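Local atomic coordinates of uncharacterized protein (Cytophaga hutchinsonii ATCC 33406, PDB entry 3FF4), a protein that is of unknown function but has a Rossmann-like CoA-binding domain, and so may bind coenzyme A or a related nucleotide. Residues V59-L64 with P83-F88; N76-L81 with E99-N104. One frame throughout, in Å; residues are numbered along the deposited sequence.

Contact 1 joins two neighbouring parallel strands inside the sheet, whereas contact 2 joins two helices that lie over one face of that sheet, nearer the surface. The chain alternates between them: helix 75-81 leads into strand 85-88, which leads into helix 95-103. Contact 1 is buried and rests on backbone hydrogen bonds, an arginine-threonine grip and apolar side chains; contact 2 is smaller, partly buried, and has no hydrogen bond from one helix to the other. The two meet at Val86, whose CG2 lies 3.8 Å from Ile78 CG2 and whose CB lies 3.7 Å from Leu101 CD1, and at Phe88, which also touches Leu101.

Contact 1: V59-L64 with P83-F88; sequences VDTVTL and PKRVIF
Thr61, Val62 and Thr63 pair in parallel with Arg85, Val86 and Ile87, the strand axes 4.7 Å apart, at the middle of a Rossmann-like sheet. Val62 N donates to Arg85 O, and Val62 O accepts from Ile87 N. On the face carrying Thr61, Arg85 grips Thr61 OG1 side-on: NE at 3.0 Å and NH2 at 2.9 Å both point to this one oxygen, which lies near the guanidinium plane. The arginine chain is extended to CD and bends at chi3 (64°), which turns NE toward the threonine. Thr61 OG1 in turn donates to Asp60 OD2 (2.7 Å), on the anti lone pair, while Arg85 NH1 forms a salt bridge with the C-terminal carboxylate of Phe122. A valine in place of Thr61 would remove the shared oxygen and would probably leave Arg85 NE and Asp60 OD2 without this partner and the guanidinium freer to turn. On the other face, where helix 95-103 packs on Val86 and Phe88, Leu64 CD1 meets Val86 CG1 (3.8 Å) and sits over one face of the Phe88 ring in a CH-pi contact, 3.9 Å from the centroid. Just before the two strands, a water donates to Asp60 OD1 and accepts from Lys84 NZ.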
loop_
_atom_site.group_PDB
_atom_site.type_symbol
_atom_site.label_atom_id
_atom_site.label_comp_id
_atom_site.label_asym_id
_atom_site.label_seq_id
_atom_site.Cartn_x
_atom_site.Cartn_y
_atom_site.Cartn_z
ATOM N N VAL A 59 1.161 7.810 -7.935
ATOM C CA VAL A 59 1.419 7.011 -6.709
ATOM C C VAL A 59 2.927 6.735 -6.552
ATOM O O VAL A 59 3.570 6.194 -7.452
ATOM C CB VAL A 59 0.589 5.703 -6.671
ATOM C CG1 VAL A 59 0.954 4.825 -5.407
ATOM C CG2 VAL A 59 -0.925 6.034 -6.659
ATOM N N ASP A 60 3.501 7.115 -5.424
ATOM C CA ASP A 60 4.904 6.813 -5.148
ATOM C C ASP A 60 5.056 5.371 -4.645
ATOM O O ASP A 60 5.895 4.595 -5.140
ATOM C CB ASP A 60 5.454 7.811 -4.119
ATOM C CG ASP A 60 6.907 7.535 -3.731
ATOM O OD1 ASP A 60 7.806 8.313 -4.137
ATOM O OD2 ASP A 60 7.156 6.563 -2.983
ATOM N N THR A 61 4.254 5.032 -3.646
ATOM C CA THR A 61 4.356 3.777 -2.936
ATOM C C THR A 61 2.997 3.092 -2.879
ATOM O O THR A 61 1.993 3.716 -2.526
ATOM C CB THR A 61 4.872 4.016 -1.473
ATOM O OG1 THR A 61 6.204 4.532 -1.506
ATOM C CG2 THR A 61 4.847 2.716 -0.670
ATOM N N VAL A 62 2.956 1.809 -3.227
ATOM C CA VAL A 62 1.813 0.976 -2.872
ATOM C C VAL A 62 2.242 0.223 -1.593
ATOM O O VAL A 62 3.284 -0.430 -1.565
ATOM C CB VAL A 62 1.415 0.023 -4.000
ATOM C CG1 VAL A 62 0.313 -0.978 -3.526
ATOM C CG2 VAL A 62 0.948 0.835 -5.259
ATOM N N THR A 63 1.462 0.362 -0.530
ATOM C CA THR A 63 1.712 -0.432 0.686
ATOM C C THR A 63 0.634 -1.516 0.847
ATOM O O THR A 63 -0.585 -1.249 0.891
ATOM C CB THR A 63 1.933 0.447 1.974
ATOM O OG1 THR A 63 2.381 -0.370 3.081
ATOM C CG2 THR A 63 0.640 1.254 2.359
ATOM N N LEU A 64 1.109 -2.750 0.883
ATOM C CA LEU A 64 0.275 -3.935 0.764
ATOM C C LEU A 64 -0.182 -4.501 2.101
ATOM O O LEU A 64 0.655 -4.817 2.970
ATOM C CB LEU A 64 1.051 -5.041 0.069
ATOM C CG LEU A 64 1.239 -4.963 -1.438
ATOM C CD1 LEU A 64 2.087 -6.169 -1.814
ATOM C CD2 LEU A 64 -0.120 -5.037 -2.125
ATOM N N PRO A 83 4.053 2.418 -9.649
ATOM C CA PRO A 83 4.590 3.121 -8.483
ATOM C C PRO A 83 6.110 3.052 -8.494
ATOM O O PRO A 83 6.655 2.188 -9.160
ATOM C CB PRO A 83 4.077 2.283 -7.312
ATOM C CG PRO A 83 3.936 0.910 -7.849
ATOM C CD PRO A 83 3.475 1.107 -9.292
ATOM N N LYS A 84 6.788 3.919 -7.748
ATOM C CA LYS A 84 8.235 3.768 -7.536
ATOM C C LYS A 84 8.563 2.554 -6.658
ATOM O O LYS A 84 9.582 1.906 -6.837
ATOM C CB LYS A 84 8.804 5.018 -6.875
ATOM C CG LYS A 84 8.586 6.289 -7.691
ATOM C CD LYS A 84 9.361 7.439 -7.088
ATOM C CE LYS A 84 10.828 7.356 -7.510
ATOM N NZ LYS A 84 11.611 8.508 -6.999
ATOM N N ARG A 85 7.672 2.221 -5.732
ATOM C CA ARG A 85 7.990 1.238 -4.712
ATOM C C ARG A 85 6.728 0.517 -4.268
ATOM O O ARG A 85 5.648 1.124 -4.193
ATOM C CB ARG A 85 8.630 1.938 -3.500
ATOM C CG ARG A 85 8.820 1.048 -2.250
ATOM C CD ARG A 85 9.474 1.823 -1.114
ATOM N NE ARG A 85 8.614 2.918 -0.656
ATOM C CZ ARG A 85 8.928 3.766 0.325
ATOM N NH1 ARG A 85 10.114 3.663 0.968
ATOM N NH2 ARG A 85 8.063 4.726 0.658
ATOM N N VAL A 86 6.866 -0.770 -3.949
ATOM C CA VAL A 86 5.784 -1.514 -3.342
ATOM C C VAL A 86 6.314 -2.103 -2.023
ATOM O O VAL A 86 7.366 -2.758 -2.015
ATOM C CB VAL A 86 5.239 -2.628 -4.262
ATOM C CG1 VAL A 86 4.184 -3.466 -3.546
ATOM C CG2 VAL A 86 4.611 -2.054 -5.557
ATOM N N ILE A 87 5.617 -1.834 -0.919
ATOM C CA ILE A 87 6.032 -2.363 0.405
ATOM C C ILE A 87 5.231 -3.627 0.766
ATOM O O ILE A 87 3.975 -3.614 0.748
ATOM C CB ILE A 87 5.859 -1.345 1.539
ATOM C CG1 ILE A 87 6.638 -0.070 1.239
ATOM C CG2 ILE A 87 6.296 -1.977 2.931
ATOM C CD1 ILE A 87 6.390 1.091 2.225
ATOM N N PHE A 88 5.968 -4.713 1.022
ATOM C CA PHE A 88 5.427 -5.989 1.543
ATOM C C PHE A 88 5.502 -6.012 3.082
ATOM O O PHE A 88 6.543 -6.393 3.671
ATOM C CB PHE A 88 6.213 -7.168 0.934
ATOM C CG PHE A 88 6.033 -7.275 -0.539
ATOM C CD1 PHE A 88 5.114 -8.162 -1.077
ATOM C CD2 PHE A 88 6.679 -6.390 -1.389
ATOM C CE1 PHE A 88 4.923 -8.206 -2.454
ATOM C CE2 PHE A 88 6.468 -6.430 -2.760
ATOM C CZ PHE A 88 5.609 -7.330 -3.291
HETATM O O HOH W 1 10.541 8.523 -3.974
#

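Contact 2: N76-L81 with E99-N104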
loop_
_atom_site.group_PDB
_atom_site.type_symbol
_atom_site.label_atom_id
_atom_site.label_comp_id
_atom_site.label_asym_id
_atom_site.label_seq_id
_atom_site.Cartn_x
_atom_site.Cartn_y
_atom_site.Cartn_z
ATOM N N ASN A 76 -1.722 -6.944 -12.112
ATOM C CA ASN A 76 -1.792 -6.024 -13.244
ATOM C C ASN A 76 -2.202 -4.620 -12.824
ATOM O O ASN A 76 -1.741 -3.654 -13.415
ATOM C CB ASN A 76 -2.720 -6.567 -14.334
ATOM C CG ASN A 76 -2.110 -7.741 -15.060
ATOM O OD1 ASN A 76 -0.882 -7.932 -15.051
ATOM N ND2 ASN A 76 -2.962 -8.557 -15.686
ATOM N N TYR A 77 -3.037 -4.515 -11.788
ATOM C CA TYR A 77 -3.422 -3.208 -11.254
ATOM C C TYR A 77 -2.215 -2.490 -10.635
ATOM O O TYR A 77 -1.953 -1.313 -10.922
ATOM C CB TYR A 77 -4.582 -3.324 -10.256
ATOM C CG TYR A 77 -5.011 -1.993 -9.646
ATOM C CD1 TYR A 77 -5.480 -0.939 -10.461
ATOM C CD2 TYR A 77 -4.903 -1.769 -8.269
ATOM C CE1 TYR A 77 -5.838 0.295 -9.906
ATOM C CE2 TYR A 77 -5.289 -0.531 -7.691
ATOM C CZ TYR A 77 -5.735 0.475 -8.518
ATOM O OH TYR A 77 -6.093 1.662 -7.969
ATOM N N ILE A 78 -1.464 -3.221 -9.828
ATOM C CA ILE A 78 -0.264 -2.662 -9.213
ATOM C C ILE A 78 0.696 -2.157 -10.322
ATOM O O ILE A 78 1.145 -1.002 -10.273
ATOM C CB ILE A 78 0.416 -3.668 -8.235
ATOM C CG1 ILE A 78 -0.512 -3.946 -7.025
ATOM C CG2 ILE A 78 1.768 -3.136 -7.785
ATOM C CD1 ILE A 78 -0.252 -5.265 -6.313
ATOM N N LEU A 79 0.957 -3.014 -11.314
ATOM C CA LEU A 79 1.761 -2.633 -12.487
ATOM C C LEU A 79 1.213 -1.386 -13.194
ATOM O O LEU A 79 1.970 -0.448 -13.449
ATOM C CB LEU A 79 1.897 -3.813 -13.467
ATOM C CG LEU A 79 2.725 -5.031 -13.027
ATOM C CD1 LEU A 79 2.705 -6.102 -14.121
ATOM C CD2 LEU A 79 4.179 -4.666 -12.692
ATOM N N SER A 80 -0.089 -1.351 -13.491
ATOM C CA SER A 80 -0.673 -0.168 -14.148
ATOM C C SER A 80 -0.502 1.133 -13.332
ATOM O O SER A 80 -0.524 2.216 -13.905
ATOM C CB SER A 80 -2.154 -0.366 -14.495
ATOM O OG SER A 80 -2.966 -0.189 -13.336
ATOM N N LEU A 81 -0.344 1.032 -12.010
ATOM C CA LEU A 81 -0.094 2.232 -11.227
ATOM C C LEU A 81 1.332 2.770 -11.420
ATOM O O LEU A 81 1.614 3.933 -11.082
ATOM C CB LEU A 81 -0.366 1.998 -9.745
ATOM C CG LEU A 81 -1.814 1.710 -9.336
ATOM C CD1 LEU A 81 -1.863 1.249 -7.852
ATOM C CD2 LEU A 81 -2.645 2.971 -9.566
ATOM N N GLU A 99 9.579 -10.317 -7.865
ATOM C CA GLU A 99 10.328 -10.450 -9.116
ATOM C C GLU A 99 9.629 -9.777 -10.267
ATOM O O GLU A 99 10.277 -9.119 -11.074
ATOM C CB GLU A 99 10.542 -11.906 -9.481
ATOM C CG GLU A 99 11.476 -12.579 -8.554
ATOM C CD GLU A 99 11.662 -14.045 -8.882
ATOM O OE1 GLU A 99 11.394 -14.461 -10.049
ATOM O OE2 GLU A 99 12.087 -14.779 -7.953
ATOM N N ILE A 100 8.313 -9.941 -10.344
ATOM C CA ILE A 100 7.542 -9.303 -11.409
ATOM C C ILE A 100 7.699 -7.785 -11.307
ATOM O O ILE A 100 7.936 -7.095 -12.315
ATOM C CB ILE A 100 6.063 -9.716 -11.363
ATOM C CG1 ILE A 100 5.904 -11.172 -11.822
ATOM C CG2 ILE A 100 5.227 -8.784 -12.229
ATOM C CD1 ILE A 100 4.495 -11.720 -11.636
ATOM N N LEU A 101 7.600 -7.267 -10.088
ATOM C CA LEU A 101 7.803 -5.823 -9.868
ATOM C C LEU A 101 9.200 -5.362 -10.298
ATOM O O LEU A 101 9.330 -4.441 -11.117
ATOM C CB LEU A 101 7.555 -5.449 -8.401
ATOM C CG LEU A 101 6.088 -5.540 -7.969
ATOM C CD1 LEU A 101 5.978 -5.477 -6.441
ATOM C CD2 LEU A 101 5.234 -4.461 -8.638
ATOM N N SER A 102 10.234 -5.984 -9.729
ATOM C CA SER A 102 11.592 -5.563 -9.966
ATOM C C SER A 102 11.962 -5.720 -11.450
ATOM O O SER A 102 12.659 -4.877 -11.985
ATOM C CB SER A 102 12.532 -6.314 -9.021
ATOM O OG SER A 102 12.356 -7.729 -9.195
ATOM N N GLU A 103 11.441 -6.763 -12.114
ATOM C CA GLU A 103 11.511 -6.946 -13.579
ATOM C C GLU A 103 10.951 -5.787 -14.343
ATOM O O GLU A 103 11.391 -5.495 -15.449
ATOM C CB GLU A 103 10.601 -8.110 -14.015
ATOM C CG GLU A 103 11.296 -9.240 -14.426
ATOM C CD GLU A 103 10.402 -10.443 -14.628
ATOM O OE1 GLU A 103 9.263 -10.381 -15.182
ATOM O OE2 GLU A 103 10.899 -11.490 -14.234
ATOM N N ASN A 104 9.884 -5.218 -13.808
ATOM C CA ASN A 104 9.217 -4.098 -14.459
ATOM C C ASN A 104 9.722 -2.768 -13.913
ATOM O O ASN A 104 9.052 -1.761 -14.051
ATOM C CB ASN A 104 7.688 -4.190 -14.303
ATOM C CG ASN A 104 7.065 -5.231 -15.225
ATOM O OD1 ASN A 104 6.662 -4.916 -16.343
ATOM N ND2 ASN A 104 6.986 -6.480 -14.764
#
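Leu79 reaches from helix 75-81 toward Ile100, Leu101 and Asn104 and takes part in three of the four residue contacts between the two segments. Its CG stands anti to the carbonyl carbon (chi1 -68°), and its two methyls divide the work. CD1 meets Ile100 CG2 at 4.1 Å, the two side chains crossing at about a right angle. CD2 lies 3.9 Å from Asn104 CG, with Asn104 CB and ND2 about equally near, and at a longer distance it also meets Leu101 CD2.

Asn104, the first residue to leave the helical conformation after helix 95-103, is tied back to the last turn of that helix. ND2 donates to Ile100 O at 2.7 Å in an almost straight bond (178°) that lies in the amide plane, and Asn104 N donates to the same oxygen from the opposite face of its carbonyl plane. The side-chain bond probably limits rotation of the amide against which Leu79 CD2 packs.

Nearer the sheet, Ile78 and Leu101 also cross at about a right angle. Ile78 CG2, set anti to the backbone N, is the branch that touches Leu101 CD2, at 3.8 Å. The other leucine methyl, Leu101 CD1, turns to strand 85-88, and Ile106 is touched by both Leu79 and Leu101.

The contact is slight, with 184 Å² buried and the helix axes 11.0 Å apart, running nearly the same way. Isoleucine and leucine methyls thus meet above the sheet, while the amide of Asn104 lies at the exposed margin. Two successive helices lying side by side on one face of a parallel sheet, linked through strand 85-88, are what consecutive beta-alpha-beta crossovers of a Rossmann-like fold produce.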